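Local coordinates for acyl-[acyl-carrier-protein]--UDP-N-acetylglucosamine O-acyltransferase (Acinetobacter baumannii, PDB 4E6U), which probably catalyses transfer of a 3-hydroxyacyl chain from acyl carrier protein to UDP-N-acetylglucosamine, the first step in making the lipid A of lipopolysaccharide, at residues A[135-140]-A[147-152]; A[151-156]-A[169-174]. All blocks are in the same frame, centred on the assembly; numbering follows the deposited sequence.

Contact 1: residues A[135-140]-A[147-152]. With EDO (1,2-ethanediol), chain J; EDO (1,2-ethanediol), chain L.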
# COMPACT_ATOMS: atom_id res chain seq x y z
N ASN A 135 -12.00 8.27 14.56
CA ASN A 135 -10.64 8.13 14.07
C ASN A 135 -10.56 8.30 12.57
O ASN A 135 -11.56 8.09 11.87
CB ASN A 135 -10.10 6.77 14.46
CG ASN A 135 -10.12 6.55 15.95
OD1 ASN A 135 -9.42 7.26 16.69
ND2 ASN A 135 -10.89 5.59 16.42
N ILE A 136 -9.39 8.65 12.08
CA ILE A 136 -9.15 8.78 10.64
C ILE A 136 -7.93 7.96 10.31
O ILE A 136 -6.85 8.20 10.86
CB ILE A 136 -8.92 10.23 10.20
CG1 ILE A 136 -10.16 11.09 10.49
CG2 ILE A 136 -8.50 10.28 8.71
CD1 ILE A 136 -9.94 12.59 10.28
N PHE A 137 -8.08 6.99 9.41
CA PHE A 137 -6.98 6.21 8.88
C PHE A 137 -6.81 6.63 7.43
O PHE A 137 -7.71 6.41 6.61
CB PHE A 137 -7.29 4.72 8.95
CG PHE A 137 -7.61 4.23 10.33
CD1 PHE A 137 -6.60 3.73 11.15
CD2 PHE A 137 -8.91 4.31 10.81
CE1 PHE A 137 -6.90 3.28 12.42
CE2 PHE A 137 -9.22 3.86 12.07
CZ PHE A 137 -8.20 3.34 12.89
N ALA A 138 -5.69 7.26 7.11
CA ALA A 138 -5.42 7.68 5.75
C ALA A 138 -5.08 6.49 4.86
O ALA A 138 -5.00 5.35 5.31
CB ALA A 138 -4.33 8.74 5.71
N ASN A 139 -4.90 6.75 3.58
CA ASN A 139 -4.74 5.67 2.63
C ASN A 139 -3.63 4.71 2.98
O ASN A 139 -2.58 5.12 3.46
CB ASN A 139 -4.43 6.24 1.23
CG ASN A 139 -5.64 6.83 0.57
OD1 ASN A 139 -6.36 7.59 1.18
ND2 ASN A 139 -5.86 6.47 -0.70
N ASN A 140 -3.85 3.43 2.71
CA ASN A 140 -2.79 2.41 2.82
C ASN A 140 -2.26 2.16 4.24
O ASN A 140 -1.15 1.66 4.42
CB ASN A 140 -1.61 2.73 1.88
CG ASN A 140 -1.99 2.74 0.41
OD1 ASN A 140 -2.83 1.97 -0.04
ND2 ASN A 140 -1.37 3.62 -0.35
N VAL A 147 -4.11 -4.71 17.88
CA VAL A 147 -3.85 -3.30 18.15
C VAL A 147 -5.08 -2.62 18.73
O VAL A 147 -6.22 -2.86 18.28
CB VAL A 147 -3.37 -2.57 16.84
CG1 VAL A 147 -3.36 -1.05 17.00
CG2 VAL A 147 -2.00 -3.06 16.44
N HIS A 148 -4.88 -1.78 19.74
CA HIS A 148 -5.97 -1.02 20.31
C HIS A 148 -5.79 0.46 19.99
O HIS A 148 -4.75 1.03 20.33
CB HIS A 148 -6.08 -1.25 21.83
CG HIS A 148 -6.38 -2.67 22.21
ND1 HIS A 148 -6.43 -3.09 23.53
CD2 HIS A 148 -6.66 -3.77 21.47
CE1 HIS A 148 -6.71 -4.38 23.57
NE2 HIS A 148 -6.86 -4.82 22.33
N ILE A 149 -6.78 1.05 19.33
CA ILE A 149 -6.80 2.46 18.96
C ILE A 149 -7.95 3.12 19.73
O ILE A 149 -9.07 2.59 19.78
CB ILE A 149 -6.99 2.65 17.43
CG1 ILE A 149 -6.11 1.68 16.60
CG2 ILE A 149 -6.84 4.11 17.04
CD1 ILE A 149 -4.76 2.23 16.18
N GLY A 150 -7.66 4.27 20.32
CA GLY A 150 -8.65 5.02 21.10
C GLY A 150 -9.59 5.82 20.22
O GLY A 150 -10.11 5.30 19.23
N ASP A 151 -9.82 7.07 20.60
CA ASP A 151 -10.73 7.98 19.90
C ASP A 151 -9.99 9.18 19.36
O ASP A 151 -8.98 9.61 19.93
CB ASP A 151 -11.82 8.51 20.84
CG ASP A 151 -12.57 7.42 21.58
OD1 ASP A 151 -12.87 6.36 21.02
OD2 ASP A 151 -12.88 7.62 22.78
N HIS A 152 -10.50 9.76 18.27
CA HIS A 152 -9.94 11.01 17.75
C HIS A 152 -8.47 10.91 17.36
O HIS A 152 -7.72 11.88 17.45
CB HIS A 152 -10.17 12.15 18.75
CG HIS A 152 -11.61 12.48 18.95
ND1 HIS A 152 -12.33 13.21 18.03
CD2 HIS A 152 -12.47 12.16 19.94
CE1 HIS A 152 -13.57 13.34 18.46
NE2 HIS A 152 -13.68 12.70 19.61
C1 EDO J . -4.66 10.52 0.60
O1 EDO J . -4.89 10.10 1.96
C2 EDO J . -3.49 9.74 -0.02
O2 EDO J . -2.71 9.14 1.02
C1 EDO L . -8.99 1.24 23.58
O1 EDO L . -8.31 2.49 23.41
C2 EDO L . -9.69 0.83 22.28
O2 EDO L . -10.62 1.85 21.88

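Contact 2: residues A[151-156]-A[169-174]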
# COMPACT_ATOMS: atom_id res chain seq x y z
N ASP A 151 -9.82 7.07 20.60
CA ASP A 151 -10.73 7.98 19.90
C ASP A 151 -9.99 9.18 19.36
O ASP A 151 -8.98 9.61 19.93
CB ASP A 151 -11.82 8.51 20.84
CG ASP A 151 -12.57 7.42 21.58
OD1 ASP A 151 -12.87 6.36 21.02
OD2 ASP A 151 -12.88 7.62 22.78
N HIS A 152 -10.50 9.76 18.27
CA HIS A 152 -9.94 11.01 17.75
C HIS A 152 -8.47 10.91 17.36
O HIS A 152 -7.72 11.88 17.45
CB HIS A 152 -10.17 12.15 18.75
CG HIS A 152 -11.61 12.48 18.95
ND1 HIS A 152 -12.33 13.21 18.03
CD2 HIS A 152 -12.47 12.16 19.94
CE1 HIS A 152 -13.57 13.34 18.46
NE2 HIS A 152 -13.68 12.70 19.61
N VAL A 153 -8.07 9.73 16.90
CA VAL A 153 -6.71 9.48 16.43
C VAL A 153 -6.63 9.73 14.93
O VAL A 153 -7.60 9.47 14.20
CB VAL A 153 -6.31 8.02 16.72
CG1 VAL A 153 -4.91 7.70 16.18
CG2 VAL A 153 -6.40 7.73 18.24
N ILE A 154 -5.50 10.24 14.45
CA ILE A 154 -5.28 10.39 13.01
C ILE A 154 -4.04 9.61 12.68
O ILE A 154 -2.97 9.82 13.29
CB ILE A 154 -5.12 11.85 12.58
CG1 ILE A 154 -6.39 12.64 12.92
CG2 ILE A 154 -4.77 11.96 11.07
CD1 ILE A 154 -6.30 14.14 12.67
N VAL A 155 -4.17 8.69 11.73
CA VAL A 155 -3.03 7.90 11.27
C VAL A 155 -2.71 8.29 9.83
O VAL A 155 -3.52 8.08 8.93
CB VAL A 155 -3.27 6.39 11.38
CG1 VAL A 155 -1.99 5.62 11.02
CG2 VAL A 155 -3.78 6.01 12.78
N GLY A 156 -1.54 8.88 9.62
CA GLY A 156 -1.15 9.35 8.30
C GLY A 156 -0.93 8.22 7.31
O GLY A 156 -0.66 7.08 7.67
N SER A 169 -5.95 8.06 22.63
CA SER A 169 -6.79 9.12 22.09
C SER A 169 -6.07 10.41 21.80
O SER A 169 -5.15 10.78 22.54
CB SER A 169 -7.99 9.36 22.99
OG SER A 169 -8.78 8.20 23.07
N TYR A 170 -6.47 11.08 20.72
CA TYR A 170 -5.95 12.40 20.32
C TYR A 170 -4.51 12.40 19.83
O TYR A 170 -3.92 13.46 19.60
CB TYR A 170 -6.12 13.45 21.44
CG TYR A 170 -7.52 13.53 22.00
CD1 TYR A 170 -7.82 13.01 23.26
CD2 TYR A 170 -8.56 14.12 21.27
CE1 TYR A 170 -9.11 13.08 23.79
CE2 TYR A 170 -9.85 14.20 21.78
CZ TYR A 170 -10.12 13.67 23.04
OH TYR A 170 -11.40 13.76 23.54
N SER A 171 -3.93 11.21 19.67
CA SER A 171 -2.59 11.09 19.11
C SER A 171 -2.63 11.27 17.59
O SER A 171 -3.70 11.16 16.95
CB SER A 171 -1.97 9.75 19.48
OG SER A 171 -2.72 8.67 18.94
N MET A 172 -1.47 11.56 17.02
CA MET A 172 -1.33 11.69 15.57
C MET A 172 -0.09 10.97 15.12
O MET A 172 0.99 11.18 15.67
CB MET A 172 -1.23 13.15 15.15
CG MET A 172 -2.45 14.00 15.48
SD MET A 172 -2.36 15.68 14.82
CE MET A 172 -2.24 15.36 13.06
N ILE A 173 -0.25 10.11 14.13
CA ILE A 173 0.86 9.38 13.54
C ILE A 173 1.14 10.01 12.19
O ILE A 173 0.26 10.10 11.34
CB ILE A 173 0.51 7.86 13.41
CG1 ILE A 173 0.52 7.21 14.80
CG2 ILE A 173 1.50 7.14 12.48
CD1 ILE A 173 -0.17 5.87 14.88
N GLY A 174 2.37 10.47 11.98
CA GLY A 174 2.74 11.10 10.71
C GLY A 174 2.68 10.12 9.55
O GLY A 174 2.79 8.91 9.74
O HOH W 1 -10.87 8.76 24.70
O HOH W 2 -5.60 13.19 16.46

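Contact 1: residues A[135-140]-A[147-152]
Asn135 reaches Gly150 through its side-chain amide. ND2 donates to the backbone O of Gly150 at 2.9 Å, with an N-H...O angle of 152°. The acceptor lies close to the plane of the Asn135 amide, and ND2 is tilted 21° from the carbonyl plane of Gly150. The other branch points to the same corner of the backbone. Asn135 OD1 comes within 3.1 Å of His152 N, but the angle there is poor for a hydrogen bond. OD1 instead accepts from Val153 N. The side chain therefore gives one hydrogen bond and takes another at a single turn, which fixes the rotation of its amide. Asn135 CG, beside the backbone N and anti to the carbonyl carbon (chi1 -59°), carries the amide over to Gly150. Ile149 CG2 also lies 4.1 Å from Asn135 OD1. The apolar pair is Ile149 CG2 with Phe137 CZ, 4.4 Å, met obliquely to the ring. Both distances hold for one of the two conformers of Ile149. The setting is a left-handed parallel beta-helix built from hexapeptide repeats. Strands 136-137 and 148-149 belong to two different sheets of this prism, so Phe137 and Ile149 meet in its interior, where both also pack on Val131. In the second shell, Asn117 OD1 accepts from Asn135 N, one coil earlier, and Asp151 OD1 takes the backbone N of Asp133. Two ethanediol molecules, probably from the crystallisation liquor, sit at the margins. One donates through O2 to Ile149 O at 2.7 Å. The other donates through O1 to Asn139 OD1 at 3.0 Å, an oxygen that also accepts from Gln75 NE2 of a second subunit.

Contact 2: residues A[151-156]-A[169-174]
The side chains of His152 and Tyr170 lie side by side, pointing the same way. Their ring planes are at 5°, but the rings are slid apart and barely overlap, with centroids 5.3 Å apart. The closest touch is from His152 CB to Tyr170 CD2, at 3.6 Å. The ring of His134, one coil earlier, also meets that of His152, again nearly parallel. Asp151 OD2, the carboxylate oxygen not engaged by Asp133, takes a water that also bonds Ser169 OG. That hydroxyl accepts Asp151 N at 2.9 Å in a nearly straight bond (169°). Tyr170 N then returns a bond to Asp151 O at 3.0 Å. The two segments are equivalent stretches of successive coils of the left-handed beta-helix, eighteen residues apart, and they run parallel. Strands 154-155 and 172-173 are neighbours in one sheet. Ile154 N donates to Ser171 O, Ile173 N donates to Ile154 O at 2.9 Å, and Gly156 N donates to Ile173 O at 2.8 Å. A second water donates to both His152 O and Ser171 O. Val155 CG1 packs on Ile173 CG2 at 4.1 Å on the buried face of the sheet, in one of the two conformers of Ile173. On the other face Ile154 CD1 approaches Met172 CE at 4.3 Å. Ser171 OG stands between its own backbone N and carbonyl carbon (chi1 62°) and bonds Asp168 O. From there it touches Val153 CG1.

The two contacts have centres about 6 Å apart and share Asp151 and His152. Along the chain, contact 1 ends where contact 2 begins: strand 148-149 is followed by strand 154-155. Strands 136-137, 154-155 and 172-173 are consecutive members of one sheet, each a coil further along the beta-helix. Contact 1 joins two sheets across the prism, whereas contact 2 stacks the next coil on it. Together they appear to carry the beta-helix on toward the C-terminal helices. A probable backbone hydrogen bond, Val155 N to Ile136 O at 2.9 Å, ties them directly. No other chain touches contact 2. Contact 1 reaches a second subunit of the trimer through segment 135-140.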